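PDB 3L7V: putative uncharacterized protein smu.1377c from Streptococcus mutans, which is of unknown function but carries a YrdC-like domain, may bind double-stranded RNA and may take part in tRNA modification. Local coordinates for residues 122-127 with 162-167; 234-239 with 266-271; 92-97 with 184-189; 39-44 with 215-220. All coordinates share one frame; numbering follows the deposited sequence.

Interaction 1: 122-127 with 162-167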
loop_
_atom_site.group_PDB
_atom_site.type_symbol
_atom_site.label_atom_id
_atom_site.label_comp_id
_atom_site.label_asym_id
_atom_site.label_seq_id
_atom_site.Cartn_x
_atom_site.Cartn_y
_atom_site.Cartn_z
ATOM N N ASP A 122 -13.902 8.479 0.287
ATOM C CA ASP A 122 -14.772 9.547 -0.203
ATOM C C ASP A 122 -14.021 10.842 -0.495
ATOM O O ASP A 122 -14.392 11.601 -1.401
ATOM C CB ASP A 122 -15.896 9.838 0.816
ATOM C CG ASP A 122 -16.970 8.763 0.836
ATOM O OD1 ASP A 122 -17.007 7.908 -0.080
ATOM O OD2 ASP A 122 -17.788 8.783 1.775
ATOM N N GLU A 123 -12.989 11.108 0.298
ATOM C CA GLU A 123 -12.233 12.350 0.193
ATOM C C GLU A 123 -10.900 12.193 -0.535
ATOM O O GLU A 123 -10.147 13.154 -0.689
ATOM C CB GLU A 123 -12.029 12.947 1.584
ATOM C CG GLU A 123 -13.347 13.303 2.250
ATOM C CD GLU A 123 -13.172 14.087 3.527
ATOM O OE1 GLU A 123 -12.011 14.341 3.918
ATOM O OE2 GLU A 123 -14.202 14.449 4.141
ATOM N N ASP A 124 -10.622 10.980 -0.992
ATOM C CA ASP A 124 -9.410 10.694 -1.761
ATOM C C ASP A 124 -8.104 10.987 -1.005
ATOM O O ASP A 124 -7.242 11.705 -1.504
ATOM C CB ASP A 124 -9.422 11.437 -3.103
ATOM C CG ASP A 124 -8.184 11.133 -3.949
ATOM O OD1 ASP A 124 -7.507 10.119 -3.669
ATOM O OD2 ASP A 124 -7.880 11.906 -4.886
ATOM N N ILE A 125 -7.956 10.421 0.188
ATOM C CA ILE A 125 -6.718 10.577 0.945
ATOM C C ILE A 125 -5.969 9.253 1.057
ATOM O O ILE A 125 -6.553 8.234 1.433
ATOM C CB ILE A 125 -6.947 11.094 2.359
ATOM C CG1 ILE A 125 -7.753 12.398 2.364
ATOM C CG2 ILE A 125 -5.606 11.322 3.026
ATOM C CD1 ILE A 125 -8.336 12.733 3.731
ATOM N N LEU A 126 -4.675 9.288 0.739
ATOM C CA LEU A 126 -3.809 8.119 0.855
ATOM C C LEU A 126 -3.714 7.606 2.307
ATOM O O LEU A 126 -3.376 8.362 3.226
ATOM C CB LEU A 126 -2.420 8.423 0.249
ATOM C CG LEU A 126 -1.138 7.646 0.626
ATOM C CD1 LEU A 126 -1.357 6.176 0.911
ATOM C CD2 LEU A 126 -0.075 7.812 -0.446
ATOM N N LEU A 127 -3.997 6.319 2.503
ATOM C CA LEU A 127 -4.050 5.743 3.855
ATOM C C LEU A 127 -3.637 4.262 3.878
ATOM O O LEU A 127 -4.102 3.488 3.042
ATOM C CB LEU A 127 -5.484 5.903 4.428
ATOM C CG LEU A 127 -5.836 5.243 5.760
ATOM C CD1 LEU A 127 -5.287 6.064 6.944
ATOM C CD2 LEU A 127 -7.349 5.084 5.875
ATOM N N VAL A 162 -3.674 -0.694 1.685
ATOM C CA VAL A 162 -3.575 0.722 1.288
ATOM C C VAL A 162 -4.616 1.106 0.245
ATOM O O VAL A 162 -4.851 0.333 -0.675
ATOM C CB VAL A 162 -2.190 1.012 0.653
ATOM C CG1 VAL A 162 -2.018 2.488 0.410
ATOM C CG2 VAL A 162 -1.079 0.491 1.532
ATOM N N ILE A 163 -5.205 2.301 0.373
ATOM C CA ILE A 163 -6.134 2.868 -0.626
ATOM C C ILE A 163 -5.686 4.254 -1.107
ATOM O O ILE A 163 -4.904 4.913 -0.437
ATOM C CB ILE A 163 -7.583 3.077 -0.052
ATOM C CG1 ILE A 163 -7.533 3.886 1.258
ATOM C CG2 ILE A 163 -8.324 1.758 0.110
ATOM C CD1 ILE A 163 -8.880 4.388 1.760
ATOM N N LYS A 164 -6.216 4.693 -2.254
ATOM C CA LYS A 164 -6.009 6.049 -2.803
ATOM C C LYS A 164 -4.545 6.487 -2.870
ATOM O O LYS A 164 -4.208 7.624 -2.549
ATOM C CB LYS A 164 -6.846 7.108 -2.050
ATOM C CG LYS A 164 -8.368 6.929 -2.162
ATOM C CD LYS A 164 -8.854 6.993 -3.621
ATOM C CE LYS A 164 -10.338 6.616 -3.745
ATOM N NZ LYS A 164 -10.816 6.772 -5.159
ATOM N N PHE A 165 -3.692 5.583 -3.327
ATOM C CA PHE A 165 -2.253 5.780 -3.311
ATOM C C PHE A 165 -1.695 6.459 -4.553
ATOM O O PHE A 165 -0.520 6.781 -4.588
ATOM C CB PHE A 165 -1.557 4.422 -3.120
ATOM C CG PHE A 165 -2.108 3.324 -4.011
ATOM C CD1 PHE A 165 -1.525 3.045 -5.237
ATOM C CD2 PHE A 165 -3.210 2.575 -3.615
ATOM C CE1 PHE A 165 -2.030 2.030 -6.054
ATOM C CE2 PHE A 165 -3.716 1.566 -4.420
ATOM C CZ PHE A 165 -3.123 1.296 -5.646
ATOM N N GLY A 166 -2.527 6.651 -5.574
ATOM C CA GLY A 166 -2.089 7.222 -6.839
ATOM C C GLY A 166 -2.852 6.594 -8.005
ATOM O O GLY A 166 -2.935 5.367 -8.093
ATOM N N VAL A 167 -3.400 7.417 -8.904
ATOM C CA VAL A 167 -4.301 6.932 -9.961
ATOM C C VAL A 167 -3.740 5.825 -10.882
ATOM O O VAL A 167 -4.412 4.814 -11.139
ATOM C CB VAL A 167 -4.863 8.089 -10.833
ATOM C CG1 VAL A 167 -5.861 7.550 -11.865
ATOM C CG2 VAL A 167 -5.547 9.127 -9.964
#
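Two backbone hydrogen bonds tie Leu127 to Ile163 as an antiparallel hydrogen-bonded pair. The firmer one runs from Ile163 N to Leu127 O (3.1 Å); its return partner, from Leu127 N to Ile163 O, is weak at 3.4 Å. Leu127 O also takes a CA-H...O contact from Val162 CA at 3.3 Å. Apolar contact comes next. Leu126 sends CD1 against CG1 of Val162 (3.8 Å), the two side chains meeting at a slant, while its CD2 reaches CA of Phe165. On the sheet face that the two paired residues share, Leu127 CB and Ile163 CG1 stand 4.3 Å apart.

The third element sets a carboxylate beside an aliphatic chain. Asp124 closes helix 111-123 with a Schellman motif, and its side chain crosses that of Lys164 at about a right angle. Because Lys164 bends at its second torsion (chi2 -60°), its methylenes, not its amine, pass the carboxylate: Lys164 CD lies 3.4 Å from Asp124 OD1. The charge of Asp124 is instead met by Lys65 in a salt bridge, and Lys164 makes a cation-pi contact with Trp121. Lys65 NZ also bonds to Lys164 O, so a single outside amine bridges both segments and would probably balance the carboxylate at this helix-to-strand turn.

Interaction 2: 234-239 with 266-271. With SO4 (sulfate ion), chain G; SO4 (sulfate ion), chain B.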
loop_
_atom_site.group_PDB
_atom_site.type_symbol
_atom_site.label_atom_id
_atom_site.label_comp_id
_atom_site.label_asym_id
_atom_site.label_seq_id
_atom_site.Cartn_x
_atom_site.Cartn_y
_atom_site.Cartn_z
ATOM N N TYR A 234 6.762 15.659 1.815
ATOM C CA TYR A 234 6.676 14.283 2.313
ATOM C C TYR A 234 7.138 13.242 1.272
ATOM O O TYR A 234 6.868 13.378 0.077
ATOM C CB TYR A 234 5.239 13.971 2.752
ATOM C CG TYR A 234 4.799 14.731 3.978
ATOM C CD1 TYR A 234 3.954 15.829 3.878
ATOM C CD2 TYR A 234 5.237 14.357 5.240
ATOM C CE1 TYR A 234 3.549 16.531 5.009
ATOM C CE2 TYR A 234 4.847 15.060 6.378
ATOM C CZ TYR A 234 4.004 16.136 6.253
ATOM O OH TYR A 234 3.621 16.815 7.375
ATOM N N GLU A 235 7.805 12.188 1.729
ATOM C CA GLU A 235 8.312 11.160 0.821
ATOM C C GLU A 235 7.633 9.789 1.023
ATOM O O GLU A 235 7.991 8.791 0.374
ATOM C CB GLU A 235 9.832 11.026 0.968
ATOM C CG GLU A 235 10.604 12.341 0.887
ATOM C CD GLU A 235 12.109 12.135 0.668
ATOM O OE1 GLU A 235 12.906 12.537 1.542
ATOM O OE2 GLU A 235 12.494 11.567 -0.382
ATOM N N GLN A 236 6.649 9.739 1.914
ATOM C CA GLN A 236 5.962 8.490 2.215
ATOM C C GLN A 236 4.549 8.772 2.727
ATOM O O GLN A 236 4.223 9.911 3.066
ATOM C CB GLN A 236 6.745 7.738 3.289
ATOM C CG GLN A 236 6.971 8.579 4.534
ATOM C CD GLN A 236 8.048 8.031 5.443
ATOM O OE1 GLN A 236 8.180 8.466 6.586
ATOM N NE2 GLN A 236 8.824 7.070 4.943
ATOM N N GLY A 237 3.716 7.738 2.786
ATOM C CA GLY A 237 2.385 7.874 3.351
ATOM C C GLY A 237 2.298 7.485 4.823
ATOM O O GLY A 237 3.213 6.844 5.361
ATOM N N VAL A 238 1.194 7.882 5.462
ATOM C CA VAL A 238 0.928 7.588 6.868
ATOM C C VAL A 238 0.598 6.109 7.070
ATOM O O VAL A 238 -0.077 5.513 6.236
ATOM C CB VAL A 238 -0.291 8.406 7.378
ATOM C CG1 VAL A 238 -0.777 7.874 8.717
ATOM C CG2 VAL A 238 0.042 9.886 7.466
HETATM N N MSE A 239 1.075 5.522 8.165
HETATM C CA MSE A 239 0.666 4.160 8.563
HETATM C C MSE A 239 0.003 4.133 9.945
HETATM O O MSE A 239 0.523 4.731 10.888
HETATM C CB MSE A 239 1.855 3.185 8.540
HETATM C CG MSE A 239 2.099 2.526 7.171
HETATM SE SE MSE A 239 3.480 1.104 7.125
HETATM C CE MSE A 239 2.961 0.091 8.683
ATOM N N VAL A 266 -0.760 5.626 15.513
ATOM C CA VAL A 266 -0.041 6.149 14.356
ATOM C C VAL A 266 1.449 5.794 14.482
ATOM O O VAL A 266 2.112 6.257 15.406
ATOM C CB VAL A 266 -0.231 7.683 14.198
ATOM C CG1 VAL A 266 0.651 8.249 13.053
ATOM C CG2 VAL A 266 -1.709 8.035 13.993
ATOM N N ILE A 267 1.970 4.968 13.563
ATOM C CA ILE A 267 3.373 4.525 13.638
ATOM C C ILE A 267 4.341 5.158 12.608
ATOM O O ILE A 267 5.566 5.059 12.751
ATOM C CB ILE A 267 3.517 2.954 13.694
ATOM C CG1 ILE A 267 2.769 2.259 12.553
ATOM C CG2 ILE A 267 3.006 2.402 15.029
ATOM C CD1 ILE A 267 3.486 2.296 11.262
ATOM N N ARG A 268 3.805 5.831 11.593
ATOM C CA ARG A 268 4.660 6.541 10.639
ATOM C C ARG A 268 3.991 7.821 10.163
ATOM O O ARG A 268 2.838 7.809 9.747
ATOM C CB ARG A 268 5.019 5.642 9.440
ATOM C CG ARG A 268 6.184 6.123 8.577
ATOM C CD ARG A 268 6.560 5.097 7.470
ATOM N NE ARG A 268 5.624 5.092 6.343
ATOM C CZ ARG A 268 5.741 4.322 5.258
ATOM N NH1 ARG A 268 6.762 3.484 5.132
ATOM N NH2 ARG A 268 4.834 4.385 4.291
ATOM N N LYS A 269 4.739 8.918 10.228
ATOM C CA LYS A 269 4.301 10.246 9.786
ATOM C C LYS A 269 4.363 10.346 8.248
ATOM O O LYS A 269 5.178 9.679 7.619
ATOM C CB LYS A 269 5.217 11.294 10.457
ATOM C CG LYS A 269 4.771 12.733 10.405
ATOM C CD LYS A 269 5.724 13.613 11.218
ATOM C CE LYS A 269 5.353 15.093 11.107
ATOM N NZ LYS A 269 6.132 15.965 12.039
ATOM N N GLY A 270 3.510 11.160 7.632
ATOM C CA GLY A 270 3.519 11.262 6.179
ATOM C C GLY A 270 2.500 12.197 5.541
ATOM O O GLY A 270 1.890 13.032 6.223
ATOM N N LEU A 271 2.325 12.063 4.223
ATOM C CA LEU A 271 1.410 12.916 3.457
ATOM C C LEU A 271 0.032 13.081 4.150
ATOM O O LEU A 271 -0.603 12.095 4.531
ATOM C CB LEU A 271 1.217 12.352 2.037
ATOM C CG LEU A 271 0.477 13.255 1.037
ATOM C CD1 LEU A 271 1.295 14.494 0.680
ATOM C CD2 LEU A 271 0.066 12.513 -0.232
HETATM S S SO4 G . 8.892 8.368 10.751
HETATM O O1 SO4 G . 7.559 7.832 11.007
HETATM O O2 SO4 G . 9.487 8.780 12.016
HETATM O O3 SO4 G . 9.727 7.341 10.134
HETATM O O4 SO4 G . 8.788 9.518 9.856
HETATM S S SO4 B . 7.408 0.765 1.941
HETATM O O1 SO4 B . 6.868 -0.419 2.616
HETATM O O2 SO4 B . 7.888 1.726 2.928
HETATM O O3 SO4 B . 8.530 0.368 1.088
HETATM O O4 SO4 B . 6.353 1.413 1.160
HETATM O O HOH W 1 -0.627 9.312 3.823
#
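Arg268 runs out with CG anti to its own N (chi1 -164°) and then bends at its third torsion (76°), which turns the guanidinium back onto the loop at Gly237. There Arg268 NE and NH2 grip Gly237 O side-on, each at 3.1 Å, with the oxygen close to the guanidinium plane; NE arrives nearly along the C=O axis, whereas NH2 is tilted from the carbonyl plane. Gln236 stacks its amide over one face of the guanidinium, the planes 9° apart, and the selenium of Met239 (a selenomethionine) lies over the opposite face. At the far edge Arg268 NH1 binds O2 of a sulfate at 3.0 Å, and Lys269 N holds a second sulfate.

The backbones pair at Met239 and Arg268, where Met239 N donates to Arg268 O. Ile267 N donates in turn to Met239 O (3.1 Å), and with Ile267 and Arg268 both facing Met239 this is a classic beta bulge. Beyond it, Leu271 N bonds to Gln236 O at 3.1 Å, and a water links Val238 N to Leu271 O. The Tyr234 ring lies with one face against the Gly270-Leu271 peptide, Gly270 O standing 3.5 Å above the ring centre.

Helix 273-283 flanks the junction: Ile273 touches Tyr234 and Val238, and Leu280 touches Val266. Strand 265-268 sits between strand 239-241 and the edge strand 288-289.

Interaction 3: 92-97 with 184-189. With SO4 (sulfate ion), chain B.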
loop_
_atom_site.group_PDB
_atom_site.type_symbol
_atom_site.label_atom_id
_atom_site.label_comp_id
_atom_site.label_asym_id
_atom_site.label_seq_id
_atom_site.Cartn_x
_atom_site.Cartn_y
_atom_site.Cartn_z
ATOM N N PRO A 92 7.691 -7.218 5.055
ATOM C CA PRO A 92 6.735 -7.608 4.004
ATOM C C PRO A 92 6.360 -6.478 3.030
ATOM O O PRO A 92 6.410 -5.294 3.403
ATOM C CB PRO A 92 5.484 -8.041 4.799
ATOM C CG PRO A 92 5.888 -8.005 6.277
ATOM C CD PRO A 92 7.040 -7.067 6.369
ATOM N N GLY A 93 5.998 -6.848 1.798
ATOM C CA GLY A 93 5.333 -5.926 0.885
ATOM C C GLY A 93 3.906 -5.643 1.359
ATOM O O GLY A 93 3.365 -6.370 2.199
ATOM N N VAL A 94 3.294 -4.592 0.816
ATOM C CA VAL A 94 1.942 -4.170 1.203
ATOM C C VAL A 94 0.890 -4.605 0.174
ATOM O O VAL A 94 1.229 -4.878 -0.986
ATOM C CB VAL A 94 1.880 -2.637 1.326
ATOM C CG1 VAL A 94 3.052 -2.121 2.159
ATOM C CG2 VAL A 94 1.889 -1.998 -0.049
ATOM N N VAL A 95 -0.378 -4.665 0.593
ATOM C CA VAL A 95 -1.493 -5.006 -0.308
ATOM C C VAL A 95 -2.190 -3.765 -0.905
ATOM O O VAL A 95 -2.744 -2.945 -0.173
ATOM C CB VAL A 95 -2.553 -5.894 0.397
ATOM C CG1 VAL A 95 -3.644 -6.294 -0.578
ATOM C CG2 VAL A 95 -1.917 -7.129 1.003
ATOM N N LEU A 96 -2.164 -3.632 -2.230
ATOM C CA LEU A 96 -2.773 -2.474 -2.912
ATOM C C LEU A 96 -4.249 -2.720 -3.276
ATOM O O LEU A 96 -4.533 -3.528 -4.160
ATOM C CB LEU A 96 -1.995 -2.122 -4.193
ATOM C CG LEU A 96 -0.522 -1.692 -4.122
ATOM C CD1 LEU A 96 0.073 -1.587 -5.520
ATOM C CD2 LEU A 96 -0.349 -0.378 -3.369
ATOM N N CYS A 97 -5.169 -2.016 -2.608
ATOM C CA CYS A 97 -6.621 -2.196 -2.812
ATOM C C CYS A 97 -7.201 -1.258 -3.888
ATOM O O CYS A 97 -7.020 -0.042 -3.832
ATOM C CB CYS A 97 -7.398 -2.022 -1.478
ATOM S SG CYS A 97 -7.075 -3.305 -0.200
ATOM N N VAL A 184 -2.534 -7.345 -6.246
ATOM C CA VAL A 184 -1.250 -6.699 -6.586
ATOM C C VAL A 184 -0.492 -6.222 -5.330
ATOM O O VAL A 184 -1.099 -5.686 -4.407
ATOM C CB VAL A 184 -1.447 -5.511 -7.567
ATOM C CG1 VAL A 184 -0.213 -4.642 -7.620
ATOM C CG2 VAL A 184 -1.791 -6.013 -8.959
ATOM N N TYR A 185 0.823 -6.444 -5.293
ATOM C CA TYR A 185 1.649 -6.159 -4.108
ATOM C C TYR A 185 2.770 -5.180 -4.448
ATOM O O TYR A 185 3.130 -5.031 -5.620
ATOM C CB TYR A 185 2.257 -7.447 -3.529
ATOM C CG TYR A 185 1.289 -8.607 -3.453
ATOM C CD1 TYR A 185 1.406 -9.692 -4.317
ATOM C CD2 TYR A 185 0.250 -8.614 -2.524
ATOM C CE1 TYR A 185 0.515 -10.751 -4.261
ATOM C CE2 TYR A 185 -0.638 -9.664 -2.465
ATOM C CZ TYR A 185 -0.506 -10.732 -3.333
ATOM O OH TYR A 185 -1.397 -11.784 -3.270
ATOM N N ALA A 186 3.337 -4.525 -3.432
ATOM C CA ALA A 186 4.278 -3.436 -3.686
ATOM C C ALA A 186 5.249 -3.109 -2.562
ATOM O O ALA A 186 5.061 -3.495 -1.407
ATOM C CB ALA A 186 3.535 -2.173 -4.089
ATOM N N SER A 187 6.270 -2.348 -2.949
ATOM C CA SER A 187 7.317 -1.831 -2.079
ATOM C C SER A 187 7.857 -0.586 -2.799
ATOM O O SER A 187 7.713 -0.464 -4.023
ATOM C CB SER A 187 8.418 -2.880 -1.938
ATOM O OG SER A 187 9.152 -2.712 -0.745
ATOM N N SER A 188 8.470 0.343 -2.074
ATOM C CA SER A 188 8.916 1.579 -2.724
ATOM C C SER A 188 10.149 1.360 -3.588
ATOM O O SER A 188 10.977 0.502 -3.293
ATOM C CB SER A 188 9.147 2.713 -1.714
ATOM O OG SER A 188 10.289 2.482 -0.909
ATOM N N ALA A 189 10.258 2.149 -4.653
ATOM C CA ALA A 189 11.353 2.041 -5.627
ATOM C C ALA A 189 12.578 2.856 -5.199
ATOM O O ALA A 189 12.837 3.937 -5.736
ATOM C CB ALA A 189 10.870 2.482 -7.023
HETATM S S SO4 B . 7.408 0.765 1.941
HETATM O O1 SO4 B . 6.868 -0.419 2.616
HETATM O O2 SO4 B . 7.888 1.726 2.928
HETATM O O3 SO4 B . 8.530 0.368 1.088
HETATM O O4 SO4 B . 6.353 1.413 1.160
HETATM O O HOH W 2 -4.915 -5.924 -5.143
#
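Segments 92-97 and 184-189 are joined by three backbone hydrogen bonds. Val94 and Ala186 form an antiparallel hydrogen-bonded pair, with Val94 N to Ala186 O at 3.0 Å and Ala186 N to Val94 O at 3.2 Å, the second noticeably bent. Val95 and Tyr185 follow as a non-hydrogen-bonded pair, and Leu96 N then reaches Val184 O (3.2 Å) on a nearly straight line. The short axes make 119°, so the paired strands are strongly twisted against each other. Just past the paired residues a water accepts from Val184 N and lies close to Leu96 O, to which it may donate.

Apolar contact centres on Leu96. With CG anti to its carbonyl carbon (chi1 -62°), Leu96 CD1 is set between two partners, CG1 of Val184 at 3.7 Å and CB of Ala186 at 3.8 Å. On the other face, Val95 CG2 comes to the Tyr185 ring, 4.4 Å from CD2, an approach at the edge, near the ring plane.

Anion binding occupies the end of the second strand: Ser188 N donates to O3 of a sulfate at 3.2 Å, and the same ion is held by Arg268.

These two strands lie in the middle of the mixed sheet. Strand 67-72 borders 185-188, its Met71 touching Leu96 and Val184, while strand 158-163 borders 94-96, with Phe161 and Ser159 against Val95 and Cys160 against Val94.

Interaction 4: 39-44 with 215-220. With SO4 (sulfate ion), chain D.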
loop_
_atom_site.group_PDB
_atom_site.type_symbol
_atom_site.label_atom_id
_atom_site.label_comp_id
_atom_site.label_asym_id
_atom_site.label_seq_id
_atom_site.Cartn_x
_atom_site.Cartn_y
_atom_site.Cartn_z
ATOM N N ILE A 39 8.086 4.171 -20.750
ATOM C CA ILE A 39 6.932 4.844 -21.358
ATOM C C ILE A 39 6.401 5.978 -20.463
ATOM O O ILE A 39 6.692 6.020 -19.270
ATOM C CB ILE A 39 5.759 3.864 -21.634
ATOM C CG1 ILE A 39 5.403 3.069 -20.375
ATOM C CG2 ILE A 39 6.090 2.914 -22.751
ATOM C CD1 ILE A 39 4.086 2.306 -20.486
ATOM N N HIS A 40 5.610 6.880 -21.043
ATOM C CA HIS A 40 4.978 7.965 -20.283
ATOM C C HIS A 40 3.473 7.750 -20.042
ATOM O O HIS A 40 2.712 7.549 -20.987
ATOM C CB HIS A 40 5.216 9.314 -20.972
ATOM C CG HIS A 40 6.599 9.860 -20.776
ATOM N ND1 HIS A 40 6.890 10.842 -19.849
ATOM C CD2 HIS A 40 7.772 9.566 -21.389
ATOM C CE1 HIS A 40 8.178 11.128 -19.903
ATOM N NE2 HIS A 40 8.737 10.367 -20.828
ATOM N N TRP A 41 3.051 7.794 -18.776
ATOM C CA TRP A 41 1.632 7.640 -18.418
ATOM C C TRP A 41 0.808 8.820 -18.933
ATOM O O TRP A 41 1.196 9.972 -18.753
ATOM C CB TRP A 41 1.473 7.504 -16.901
ATOM C CG TRP A 41 0.046 7.360 -16.430
ATOM C CD1 TRP A 41 -0.849 6.397 -16.806
ATOM C CD2 TRP A 41 -0.647 8.207 -15.499
ATOM N NE1 TRP A 41 -2.053 6.595 -16.174
ATOM C CE2 TRP A 41 -1.953 7.693 -15.358
ATOM C CE3 TRP A 41 -0.292 9.354 -14.773
ATOM C CZ2 TRP A 41 -2.910 8.284 -14.521
ATOM C CZ3 TRP A 41 -1.244 9.937 -13.933
ATOM C CH2 TRP A 41 -2.534 9.401 -13.817
ATOM N N ASP A 42 -0.326 8.536 -19.570
ATOM C CA ASP A 42 -1.154 9.601 -20.140
ATOM C C ASP A 42 -2.436 9.897 -19.351
ATOM O O ASP A 42 -3.241 10.726 -19.771
ATOM C CB ASP A 42 -1.498 9.309 -21.611
ATOM C CG ASP A 42 -2.386 8.087 -21.783
ATOM O OD1 ASP A 42 -2.807 7.488 -20.768
ATOM O OD2 ASP A 42 -2.661 7.722 -22.946
ATOM N N GLY A 43 -2.633 9.221 -18.222
ATOM C CA GLY A 43 -3.844 9.445 -17.443
ATOM C C GLY A 43 -4.909 8.367 -17.589
ATOM O O GLY A 43 -5.848 8.318 -16.794
ATOM N N ASN A 44 -4.773 7.516 -18.605
ATOM C CA ASN A 44 -5.638 6.343 -18.781
ATOM C C ASN A 44 -4.947 5.062 -18.279
ATOM O O ASN A 44 -3.729 5.036 -18.083
ATOM C CB ASN A 44 -6.004 6.138 -20.262
ATOM C CG ASN A 44 -6.562 7.395 -20.928
ATOM O OD1 ASN A 44 -7.597 7.930 -20.523
ATOM N ND2 ASN A 44 -5.889 7.850 -21.981
ATOM N N ILE A 215 7.223 3.011 -15.861
ATOM C CA ILE A 215 6.252 4.023 -16.240
ATOM C C ILE A 215 6.635 5.357 -15.590
ATOM O O ILE A 215 6.773 5.425 -14.366
ATOM C CB ILE A 215 4.826 3.593 -15.822
ATOM C CG1 ILE A 215 4.400 2.328 -16.577
ATOM C CG2 ILE A 215 3.833 4.712 -16.033
ATOM C CD1 ILE A 215 3.273 1.523 -15.880
ATOM N N GLU A 216 6.814 6.397 -16.414
ATOM C CA GLU A 216 7.262 7.731 -15.965
ATOM C C GLU A 216 6.128 8.767 -15.867
ATOM O O GLU A 216 5.223 8.766 -16.702
ATOM C CB GLU A 216 8.341 8.287 -16.909
ATOM C CG GLU A 216 9.564 7.383 -17.084
ATOM C CD GLU A 216 10.726 8.065 -17.816
ATOM O OE1 GLU A 216 10.642 9.277 -18.119
ATOM O OE2 GLU A 216 11.737 7.383 -18.081
ATOM N N ALA A 217 6.203 9.644 -14.858
ATOM C CA ALA A 217 5.265 10.767 -14.668
ATOM C C ALA A 217 5.748 11.767 -13.600
ATOM O O ALA A 217 5.003 12.099 -12.679
ATOM C CB ALA A 217 3.857 10.266 -14.319
ATOM N N ASP A 218 6.991 12.239 -13.731
ATOM C CA ASP A 218 7.596 13.186 -12.786
ATOM C C ASP A 218 6.710 14.407 -12.480
ATOM O O ASP A 218 6.654 14.867 -11.339
ATOM C CB ASP A 218 8.964 13.666 -13.301
ATOM C CG ASP A 218 10.083 12.633 -13.105
ATOM O OD1 ASP A 218 9.842 11.538 -12.542
ATOM O OD2 ASP A 218 11.223 12.929 -13.521
ATOM N N ASP A 219 6.048 14.939 -13.509
ATOM C CA ASP A 219 5.142 16.083 -13.364
ATOM C C ASP A 219 3.915 15.792 -12.472
ATOM O O ASP A 219 3.488 16.653 -11.700
ATOM C CB ASP A 219 4.687 16.599 -14.741
ATOM N N TYR A 220 3.347 14.593 -12.592
ATOM C CA TYR A 220 2.290 14.139 -11.685
ATOM C C TYR A 220 2.703 14.188 -10.193
ATOM O O TYR A 220 1.944 14.660 -9.332
ATOM C CB TYR A 220 1.856 12.714 -12.046
ATOM C CG TYR A 220 0.864 12.132 -11.072
ATOM C CD1 TYR A 220 -0.465 12.527 -11.094
ATOM C CD2 TYR A 220 1.258 11.207 -10.114
ATOM C CE1 TYR A 220 -1.378 12.007 -10.200
ATOM C CE2 TYR A 220 0.349 10.681 -9.208
ATOM C CZ TYR A 220 -0.969 11.084 -9.257
ATOM O OH TYR A 220 -1.891 10.567 -8.367
HETATM S S SO4 D . 7.271 13.425 -17.215
HETATM O O1 SO4 D . 6.060 12.876 -17.818
HETATM O O2 SO4 D . 7.959 12.349 -16.499
HETATM O O3 SO4 D . 8.142 13.963 -18.260
HETATM O O4 SO4 D . 6.911 14.509 -16.300
#
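Ile39 and His40 run parallel to Ile215 and Glu216, and the pairing rests on two nearly straight backbone bonds. Glu216 N donates to Ile39 O at 2.9 Å, and Glu216 O receives Trp41 N at 3.2 Å, so the N and O of Glu216 bond to the residues on either side of His40, as in parallel pairing. The first segment then turns away through an Asx turn, Asp42 OD1 accepting from Asn44 N, while the second enters a helix after its N-cap residue, Ala217.

On one face Ile39 and Ile215 lie side by side and point the same way, Ile39 CD1 3.9 Å from Ile215 CG1. On the other, Glu216 CB sits over the His40 ring in a CH-pi contact, 4.2 Å from its centroid; the carboxylate is engaged by His38. His40 ND1 donates to sulfate O1 (3.0 Å), and the backbone N atoms of Asp218 and Asp219 hold the same ion at the start of helix 218-223. The first torsion of Trp41 (179°) swings the indole away from its own N and toward Tyr220; its edge meets the tyrosine face in a T-shaped pair, centroids 5.5 Å apart and planes at 83°. Trp41 NE1 donates to Asn44 O.

Strand 37-40 is the outer strand of the sheet here, with 213-216 next and 59-64 beyond, where Ile60 and Pro63 touch Ile215. Helix 167-180 meets the indole through Val167, Ala168 and Gln171.

How the interactions relate
One mixed sheet carries all four contacts, so residues far apart in sequence are joined by strand neighbours. Interactions 1 and 3 are directly linked: Val162 O and Cys97 N, and Val162 N and Val95 O, are probable hydrogen bonds of 3.1 Å each, and the Phe165 ring packs on Leu96. Interaction 4 meets interaction 1 just before helix 167-180, where Tyr220 OH lies 3.7 Å from Gly166 CA. Interactions 2 and 3 do not touch, with centres about 15 Å apart, yet Arg268 and Ser188 hold one sulfate between them. The sulfates, probably from the crystallisation liquor, might mimic phosphate positions, if the protein binds RNA as its family is thought to.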